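Local coordinates for DUF5751 domain-containing protein (Sulfolobus tokodaii, PDB 2RBG) that is of unknown function, an archaeal member of the DUF5751 family whose chain folds around a five-stranded parallel sheet with helices, at residues Asn14-Phe17 with Glu18-Arg22; Asn73-Asp76 with Ile77-Lys80. All coordinates share one frame; numbering follows the deposited sequence.

Interaction 1: Asn14-Phe17 with Glu18-Arg22; sequences NDNF and ENYFR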
ATOM      1  N   ASN A  14     -13.986  13.513   6.762  1.00 18.03           N
ATOM      2  CA  ASN A  14     -13.382  14.825   6.975  1.00 19.51           C
ATOM      3  C   ASN A  14     -12.143  14.847   7.868  1.00 20.09           C
ATOM      4  O   ASN A  14     -11.216  15.618   7.625  1.00 20.91           O
ATOM      5  CB  ASN A  14     -14.411  15.801   7.551  1.00 20.73           C
ATOM      6  CG  ASN A  14     -15.631  15.945   6.672  1.00 23.53           C
ATOM      7  OD1 ASN A  14     -15.543  15.847   5.450  1.00 22.26           O
ATOM      8  ND2 ASN A  14     -16.779  16.196   7.290  1.00 26.38           N
ATOM      9  N   ASP A  15     -12.121  14.007   8.896  1.00 20.00           N
ATOM     10  CA  ASP A  15     -10.990  13.981   9.817  1.00 23.11           C
ATOM     11  C   ASP A  15      -9.709  13.441   9.183  1.00 20.27           C
ATOM     12  O   ASP A  15      -8.633  13.556   9.764  1.00 21.58           O
ATOM     13  CB  ASP A  15     -11.337  13.147  11.055  1.00 23.65           C
ATOM     14  CG  ASP A  15     -11.316  11.658  10.781  1.00 33.42           C
ATOM     15  OD1 ASP A  15     -11.810  11.240   9.712  1.00 37.24           O
ATOM     16  OD2 ASP A  15     -10.811  10.899  11.639  1.00 40.07           O
ATOM     17  N   ASN A  16      -9.826  12.862   7.991  1.00 17.28           N
ATOM     18  CA  ASN A  16      -8.668  12.298   7.302  1.00 16.22           C
ATOM     19  C   ASN A  16      -8.051  13.167   6.207  1.00 17.13           C
ATOM     20  O   ASN A  16      -6.990  12.832   5.686  1.00 15.71           O
ATOM     21  CB  ASN A  16      -9.021  10.936   6.692  1.00 18.31           C
ATOM     22  CG  ASN A  16      -8.897   9.797   7.684  1.00 21.25           C
ATOM     23  OD1 ASN A  16      -7.921   9.714   8.431  1.00 23.56           O
ATOM     24  ND2 ASN A  16      -9.876   8.900   7.681  1.00 19.07           N
ATOM     25  N   PHE A  17      -8.693  14.276   5.857  1.00 14.63           N
ATOM     26  CA  PHE A  17      -8.163  15.127   4.790  1.00 14.77           C
ATOM     27  C   PHE A  17      -6.732  15.614   4.986  1.00 14.87           C
ATOM     28  O   PHE A  17      -5.907  15.496   4.084  1.00  9.25           O
ATOM     29  CB  PHE A  17      -9.078  16.334   4.550  1.00 12.16           C
ATOM     30  CG  PHE A  17     -10.322  16.005   3.779  1.00 11.38           C
ATOM     31  CD1 PHE A  17     -10.243  15.332   2.562  1.00 13.83           C
ATOM     32  CD2 PHE A  17     -11.576  16.364   4.266  1.00 14.52           C
ATOM     33  CE1 PHE A  17     -11.395  15.019   1.841  1.00 14.54           C
ATOM     34  CE2 PHE A  17     -12.731  16.057   3.553  1.00 14.67           C
ATOM     35  CZ  PHE A  17     -12.642  15.384   2.339  1.00 14.46           C
ATOM     36  N   GLU A  18      -6.430  16.162   6.158  1.00 16.23           N
ATOM     37  CA  GLU A  18      -5.085  16.660   6.404  1.00 16.73           C
ATOM     38  C   GLU A  18      -4.016  15.596   6.185  1.00 16.00           C
ATOM     39  O   GLU A  18      -3.045  15.830   5.465  1.00 16.65           O
ATOM     40  CB  GLU A  18      -4.983  17.233   7.822  1.00 23.36           C
ATOM     41  CG  GLU A  18      -5.799  18.503   8.011  1.00 30.35           C
ATOM     42  CD  GLU A  18      -5.654  19.103   9.396  1.00 37.35           C
ATOM     43  OE1 GLU A  18      -4.518  19.448   9.786  1.00 37.02           O
ATOM     44  OE2 GLU A  18      -6.681  19.233  10.093  1.00 40.39           O
ATOM     45  N   ASN A  19      -4.200  14.426   6.788  1.00 16.87           N
ATOM     46  CA  ASN A  19      -3.228  13.346   6.648  1.00 15.97           C
ATOM     47  C   ASN A  19      -3.129  12.813   5.222  1.00 15.31           C
ATOM     48  O   ASN A  19      -2.029  12.579   4.716  1.00 13.61           O
ATOM     49  CB  ASN A  19      -3.562  12.187   7.594  1.00 19.94           C
ATOM     50  CG  ASN A  19      -3.440  12.572   9.055  1.00 26.59           C
ATOM     51  OD1 ASN A  19      -2.493  13.249   9.456  1.00 28.74           O
ATOM     52  ND2 ASN A  19      -4.393  12.125   9.866  1.00 31.96           N
ATOM     53  N   TYR A  20      -4.271  12.618   4.571  1.00  9.62           N
ATOM     54  CA  TYR A  20      -4.253  12.103   3.208  1.00  8.42           C
ATOM     55  C   TYR A  20      -3.692  13.069   2.173  1.00 10.15           C
ATOM     56  O   TYR A  20      -3.041  12.638   1.228  1.00  8.97           O
ATOM     57  CB  TYR A  20      -5.647  11.647   2.769  1.00  8.90           C
ATOM     58  CG  TYR A  20      -5.979  10.223   3.169  1.00 11.47           C
ATOM     59  CD1 TYR A  20      -6.177   9.881   4.506  1.00 11.36           C
ATOM     60  CD2 TYR A  20      -6.108   9.221   2.207  1.00  9.86           C
ATOM     61  CE1 TYR A  20      -6.504   8.576   4.874  1.00 10.09           C
ATOM     62  CE2 TYR A  20      -6.434   7.914   2.561  1.00 11.95           C
ATOM     63  CZ  TYR A  20      -6.634   7.600   3.902  1.00 10.22           C
ATOM     64  OH  TYR A  20      -6.990   6.319   4.262  1.00 12.19           O
ATOM     65  N   PHE A  21      -3.939  14.367   2.326  1.00 10.83           N
ATOM     66  CA  PHE A  21      -3.397  15.296   1.344  1.00 10.37           C
ATOM     67  C   PHE A  21      -1.881  15.366   1.436  1.00  9.86           C
ATOM     68  O   PHE A  21      -1.205  15.718   0.468  1.00 10.68           O
ATOM     69  CB  PHE A  21      -4.026  16.683   1.481  1.00 10.02           C
ATOM     70  CG  PHE A  21      -5.211  16.880   0.578  1.00  9.94           C
ATOM     71  CD1 PHE A  21      -6.437  16.297   0.885  1.00 10.87           C
ATOM     72  CD2 PHE A  21      -5.077  17.567  -0.624  1.00 11.58           C
ATOM     73  CE1 PHE A  21      -7.513  16.389   0.002  1.00 10.52           C
ATOM     74  CE2 PHE A  21      -6.150  17.667  -1.519  1.00 12.43           C
ATOM     75  CZ  PHE A  21      -7.369  17.075  -1.205  1.00 11.64           C
ATOM     76  N   ARG A  22      -1.346  15.015   2.597  1.00 10.63           N
ATOM     77  CA  ARG A  22       0.096  14.999   2.765  1.00 12.46           C
ATOM     78  C   ARG A  22       0.612  13.863   1.878  1.00 12.16           C
ATOM     79  O   ARG A  22       1.654  13.983   1.234  1.00 12.50           O
ATOM     80  CB  ARG A  22       0.461  14.752   4.233  1.00 12.81           C
ATOM     81  CG  ARG A  22       1.960  14.720   4.496  1.00 17.97           C
ATOM     82  CD  ARG A  22       2.291  14.564   5.979  1.00 15.56           C
ATOM     83  NE  ARG A  22       2.038  15.777   6.758  1.00 15.48           N
ATOM     84  CZ  ARG A  22       2.408  15.927   8.028  1.00 17.00           C
ATOM     85  NH1 ARG A  22       3.042  14.942   8.653  1.00 13.10           N
ATOM     86  NH2 ARG A  22       2.151  17.057   8.675  1.00 16.86           N
TER
HETATM   87  O   HOH W   1      -8.786  16.543   8.137  1.00 26.42           O
HETATM   88  O   HOH W   2      -6.103  14.076   8.945  1.00 22.43           O

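Interaction 2: Asn73-Asp76 with Ile77-Lys80; sequences NEVD and IFLK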
ATOM      1  N   ASN A  73     -23.459  11.528  -5.345  1.00 22.90           N
ATOM      2  CA  ASN A  73     -24.480  11.460  -6.384  1.00 22.29           C
ATOM      3  C   ASN A  73     -24.056  12.183  -7.666  1.00 18.11           C
ATOM      4  O   ASN A  73     -24.767  12.150  -8.669  1.00 16.58           O
ATOM      5  CB  ASN A  73     -25.791  12.058  -5.866  1.00 26.17           C
ATOM      6  CG  ASN A  73     -25.669  13.536  -5.540  1.00 30.05           C
ATOM      7  OD1 ASN A  73     -25.479  14.365  -6.431  1.00 34.23           O
ATOM      8  ND2 ASN A  73     -25.778  13.875  -4.259  1.00 33.29           N
ATOM      9  N   GLU A  74     -22.893  12.828  -7.633  1.00 15.76           N
ATOM     10  CA  GLU A  74     -22.397  13.560  -8.796  1.00 12.60           C
ATOM     11  C   GLU A  74     -21.256  12.835  -9.505  1.00 10.48           C
ATOM     12  O   GLU A  74     -20.594  13.405 -10.376  1.00  9.42           O
ATOM     13  CB  GLU A  74     -21.933  14.957  -8.380  1.00 16.35           C
ATOM     14  CG  GLU A  74     -23.010  15.794  -7.708  1.00 17.92           C
ATOM     15  CD  GLU A  74     -22.508  17.163  -7.293  1.00 20.34           C
ATOM     16  OE1 GLU A  74     -21.425  17.238  -6.677  1.00 16.46           O
ATOM     17  OE2 GLU A  74     -23.198  18.164  -7.573  1.00 19.67           O
ATOM     18  N   VAL A  75     -21.028  11.581  -9.135  1.00  9.06           N
ATOM     19  CA  VAL A  75     -19.960  10.809  -9.756  1.00 10.52           C
ATOM     20  C   VAL A  75     -20.141  10.753 -11.270  1.00 10.22           C
ATOM     21  O   VAL A  75     -19.161  10.702 -12.018  1.00 11.77           O
ATOM     22  CB  VAL A  75     -19.907   9.369  -9.203  1.00 11.34           C
ATOM     23  CG1 VAL A  75     -18.770   8.596  -9.871  1.00 15.60           C
ATOM     24  CG2 VAL A  75     -19.699   9.402  -7.699  1.00 17.33           C
ATOM     25  N   ASP A  76     -21.386  10.770 -11.735  1.00  9.91           N
ATOM     26  CA  ASP A  76     -21.612  10.719 -13.175  1.00 12.34           C
ATOM     27  C   ASP A  76     -21.066  11.953 -13.898  1.00  9.21           C
ATOM     28  O   ASP A  76     -20.607  11.851 -15.035  1.00  9.36           O
ATOM     29  CB  ASP A  76     -23.104  10.505 -13.491  1.00 14.04           C
ATOM     30  CG  ASP A  76     -24.008  11.592 -12.928  1.00 17.54           C
ATOM     31  OD1 ASP A  76     -23.552  12.443 -12.135  1.00 13.26           O
ATOM     32  OD2 ASP A  76     -25.207  11.578 -13.282  1.00 15.98           O
ATOM     33  N   ILE A  77     -21.099  13.111 -13.241  1.00  7.60           N
ATOM     34  CA  ILE A  77     -20.576  14.333 -13.850  1.00  8.71           C
ATOM     35  C   ILE A  77     -19.051  14.211 -13.914  1.00  9.62           C
ATOM     36  O   ILE A  77     -18.425  14.575 -14.909  1.00  8.90           O
ATOM     37  CB  ILE A  77     -20.950  15.585 -13.026  1.00 10.93           C
ATOM     38  CG1 ILE A  77     -22.474  15.708 -12.918  1.00 10.71           C
ATOM     39  CG2 ILE A  77     -20.377  16.833 -13.690  1.00 10.85           C
ATOM     40  CD1 ILE A  77     -22.936  16.792 -11.962  1.00 12.30           C
ATOM     41  N   PHE A  78     -18.463  13.694 -12.840  1.00  7.81           N
ATOM     42  CA  PHE A  78     -17.022  13.497 -12.794  1.00  8.65           C
ATOM     43  C   PHE A  78     -16.565  12.615 -13.956  1.00 11.53           C
ATOM     44  O   PHE A  78     -15.629  12.955 -14.680  1.00 11.69           O
ATOM     45  CB  PHE A  78     -16.618  12.839 -11.473  1.00  8.63           C
ATOM     46  CG  PHE A  78     -15.317  12.095 -11.551  1.00 10.37           C
ATOM     47  CD1 PHE A  78     -14.115  12.779 -11.689  1.00 13.42           C
ATOM     48  CD2 PHE A  78     -15.303  10.704 -11.547  1.00 11.53           C
ATOM     49  CE1 PHE A  78     -12.914  12.085 -11.830  1.00 15.39           C
ATOM     50  CE2 PHE A  78     -14.107  10.001 -11.688  1.00 11.81           C
ATOM     51  CZ  PHE A  78     -12.912  10.694 -11.829  1.00 14.87           C
ATOM     52  N   LEU A  79     -17.228  11.477 -14.124  1.00 10.16           N
ATOM     53  CA  LEU A  79     -16.872  10.550 -15.188  1.00  9.69           C
ATOM     54  C   LEU A  79     -17.060  11.151 -16.577  1.00 10.98           C
ATOM     55  O   LEU A  79     -16.261  10.892 -17.476  1.00 10.05           O
ATOM     56  CB  LEU A  79     -17.679   9.259 -15.045  1.00 11.59           C
ATOM     57  CG  LEU A  79     -17.252   8.399 -13.849  1.00  9.25           C
ATOM     58  CD1 LEU A  79     -18.291   7.325 -13.569  1.00 13.42           C
ATOM     59  CD2 LEU A  79     -15.896   7.777 -14.143  1.00 12.07           C
ATOM     60  N   LYS A  80     -18.103  11.957 -16.755  1.00 10.41           N
ATOM     61  CA  LYS A  80     -18.339  12.582 -18.054  1.00 10.15           C
ATOM     62  C   LYS A  80     -17.242  13.604 -18.342  1.00 10.76           C
ATOM     63  O   LYS A  80     -16.666  13.620 -19.430  1.00 10.37           O
ATOM     64  CB  LYS A  80     -19.709  13.268 -18.088  1.00 12.27           C
ATOM     65  CG  LYS A  80     -20.029  13.934 -19.426  1.00 16.44           C
ATOM     66  CD  LYS A  80     -20.009  12.927 -20.568  1.00 20.17           C
ATOM     67  CE  LYS A  80     -20.233  13.605 -21.915  1.00 24.66           C
ATOM     68  NZ  LYS A  80     -20.253  12.615 -23.035  1.00 25.43           N
TER

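Interaction 1: Asn14-Phe17 with Glu18-Arg22
Y20 rises beside N16 one helical turn on, both side chains pointing the same way at the start of helix 17-31. At its root, Y20 CB sits 3.4 Å from N16 O, the carbonyl that also accepts the backbone N-H of Y20 (N to O 2.9 Å, 166° at the hydrogen). Next, CD1 brings the ring edge to that same oxygen, which lies near the ring plane, and meets N16 CB at 3.7 Å. CE1 then runs along the N16 amide, 3.9 Å from CG, with amide and ring planes 58° apart. At the tip, OH leaves the pair and hydrogen-bonds to C94 O, while N16 ND2 reaches the carboxylate of D95, so both polar ends are held at the close of strand 89-94.

F17 and F21 repeat the spacing on a buried flank: F21 N bonds to F17 O at 2.9 Å, that oxygen also lies at the F21 ring edge, and F17 CD1 meets F21 CE1 at 3.9 Å. F17 CG stands anti to its carbonyl carbon (chi1 -77°), which sets the ring alongside F21. V40 touches both side chains. Toward solvent, water 1 joins N14 O to E18 N, and water 2 joins D15 O to N19 N. These waters replace direct i to i+4 bonds, implying a first turn hydrated on one side and held elsewhere by phenylalanine contact and bonds to C94 and D95.

Interaction 2: Asn73-Asp76 with Ile77-Lys80
E74 O receives two backbone N-H groups as helix 75-82 begins, and E74 itself occupies the N-cap position. I77 N approaches from above the carbonyl plane at 2.9 Å with a bent bond (132° at the hydrogen), whereas F78 N lies in that plane, farther off at 3.3 Å but straighter (164°). F78 N to E74 O opens the i to i+4 series, which L79 N to V75 O and K80 N to D76 O continue, each at 3.0 Å.

One side chain joins the polar set. D76 CG stands between its own backbone N and carbonyl carbon (chi1 59°), which brings OD1 within 2.8 Å of I77 N, the amide of the next residue, in a weak, strongly bent bond. The same OD1 passes 3.5 Å from I77 CG1. Outside the turn, E74 OE1 accepts from K71 N, earlier in the chain, and K80 NZ forms a salt bridge with E83 further on.

Apolar contacts are sparse. V75 CG1, anti to the backbone N, runs alongside L79 and meets its CD1 at 3.9 Å, and I77 CD1 lies 4.1 Å from E74 CB. V75 and F78 both touch I105 of helix 99-107, and the F78 ring meets F41 edge-to-face. Acidic E74 and D76 sit where the amino end of the helix dipole would probably favour negative charge. Backbone hydrogen bonds hold the turn, while V75 and F78 fasten it to the fold.

Both interactions are first turns of helices in one parallel five-stranded sheet fold, with strand order 64-70, 35-41, 6-11, 89-94, 117-121. Interaction 1 comes first along the chain, opening helix 17-31 after the central strand 6-11; interaction 2 follows one of the two outermost strands, 64-70, and opens helix 75-82. Each stands at a passage from strand to helix. Their centres lie 23 Å apart and their nearest atoms about 13 Å, so they do not touch. Both meet strand 35-41, interaction 1 at V40 and interaction 2 at F41, while helix 46-52 and helix 99-107 are their separate neighbours, so the two contacts tie different helices into the same domain.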